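Local coordinates for hyaluronidase-phage associated (Streptococcus pyogenes, PDB 2WB3) that cleaves hyaluronan as a phage tail-fibre hyaluronate lyase, probably helping the phage through the streptococcal capsule, at the interface of chains A and B. Numbering follows the deposited sequence. Chains: chain A/B, Hyaluronidase-phage associated.

The interface of chains A and B. Residues chain A 26, 28-29; chain B 8, 11, 14-17.
A:Asn26 lays its CB methylene against B:Pro11 and B:Met8, the small apolar core from which the polar contacts of A:Asn26 spread. The CB lies 3.7 Å from CD of B:Pro11, whose ring crosses the asparagine side chain at about a right angle, and 4.0 Å from the thioether SD of B:Met8. A rigid proline ring and a polarisable sulfur suit a place where they must touch a short polar side chain without competing for its hydrogen bonds. Close by, CB of B:Pro14 meets CA of A:Gly28 at 3.8 Å; with no side chain, the glycine lets the proline ring lie against its main chain.

Further out, the carboxamide of A:Asn26 reads the backbone of B:Asn15 at both ends. With CG anti to the backbone N (chi1 170°), the carboxamide extends away from its own main chain, OD1 toward the N-H of B:Asn15 and ND2 toward the O of the same residue. Its OD1 accepts the N-H of B:Asn15 at 3.2 Å, from a donor tilted 21° off the carbonyl plane, while the N-H of A:Gly28 arrives over the opposite face, so a bond from its own chain helps to hold the amide in place. The ND2 gives a hydrogen to the O of B:Asn15 at 3.0 Å, an acceptor lying near the amide plane, and makes a weaker bond to the O of B:Ser17. Asparagine fits here because one short group both accepts and donates.

At the rim, the side chain of B:Asn15 turns back on its own chain: OD1 takes in-plane bonds from N and OG of B:Ser17, the latter at 2.9 Å, which probably braces the turn that presents the carbonyls of B:Asn15 and B:Ser17. Water 1 joins the O of A:Gly29, at 2.7 Å, to the O of B:Ser17. The patch thus ties a loop of one subunit to that of its neighbour and probably helps to keep the chains in register near the N-terminal end of the triple-stranded beta-helix.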
# COMPACT_ATOMS: atom_id res chain seq x y z
N ASN A 26 -12.30 2.15 -14.11
CA ASN A 26 -13.40 3.09 -13.85
C ASN A 26 -13.23 4.34 -14.68
O ASN A 26 -12.36 5.18 -14.40
CB ASN A 26 -13.43 3.41 -12.35
CG ASN A 26 -14.38 4.54 -12.00
OD1 ASN A 26 -15.37 4.82 -12.70
ND2 ASN A 26 -14.05 5.24 -10.91
N GLY A 28 -14.93 6.91 -14.77
CA GLY A 28 -15.46 8.11 -14.11
C GLY A 28 -14.49 8.80 -13.13
O GLY A 28 -14.78 9.86 -12.62
N GLY A 29 -13.32 8.21 -12.87
CA GLY A 29 -12.44 8.86 -11.91
C GLY A 29 -10.98 8.56 -12.29
O GLY A 29 -10.66 7.48 -12.86
N MET B 8 -8.38 -1.24 -9.46
CA MET B 8 -9.78 -0.85 -9.30
C MET B 8 -10.56 -1.48 -10.48
O MET B 8 -10.36 -1.10 -11.64
CB MET B 8 -9.93 0.66 -9.22
CG MET B 8 -11.37 1.07 -9.44
SD MET B 8 -11.77 2.65 -8.78
CE MET B 8 -11.64 2.29 -7.02
N PRO B 11 -16.57 -0.51 -12.23
CA PRO B 11 -17.80 -0.49 -11.45
C PRO B 11 -19.05 -0.57 -12.38
O PRO B 11 -18.92 -0.36 -13.60
CB PRO B 11 -17.73 0.88 -10.76
CG PRO B 11 -17.09 1.74 -11.79
CD PRO B 11 -16.10 0.87 -12.50
N PRO B 14 -19.91 4.31 -13.56
CA PRO B 14 -18.64 5.05 -13.31
C PRO B 14 -18.89 6.02 -12.18
O PRO B 14 -20.03 6.49 -12.00
CB PRO B 14 -18.43 5.87 -14.59
CG PRO B 14 -19.14 5.07 -15.67
CD PRO B 14 -20.36 4.45 -14.96
N ASN B 15 -17.85 6.32 -11.41
CA ASN B 15 -18.01 7.20 -10.27
C ASN B 15 -16.66 7.90 -10.17
O ASN B 15 -15.80 7.64 -11.01
CB ASN B 15 -18.34 6.37 -9.02
CG ASN B 15 -17.31 5.28 -8.77
OD1 ASN B 15 -16.20 5.57 -8.41
ND2 ASN B 15 -17.69 4.02 -8.96
N PHE B 16 -16.47 8.79 -9.20
CA PHE B 16 -15.25 9.59 -9.13
C PHE B 16 -14.08 8.93 -8.38
O PHE B 16 -13.01 9.53 -8.22
CB PHE B 16 -15.58 10.95 -8.52
CG PHE B 16 -16.34 11.83 -9.46
CD1 PHE B 16 -15.74 12.24 -10.67
CD2 PHE B 16 -17.64 12.21 -9.19
CE1 PHE B 16 -16.45 13.05 -11.60
CE2 PHE B 16 -18.35 13.02 -10.08
CZ PHE B 16 -17.76 13.44 -11.29
N SER B 17 -14.24 7.69 -7.97
CA SER B 17 -13.24 7.07 -7.16
C SER B 17 -11.95 6.59 -7.92
O SER B 17 -11.95 6.24 -9.13
CB SER B 17 -13.86 5.98 -6.31
OG SER B 17 -13.78 4.82 -7.10
O HOH W 1 -10.50 5.30 -11.27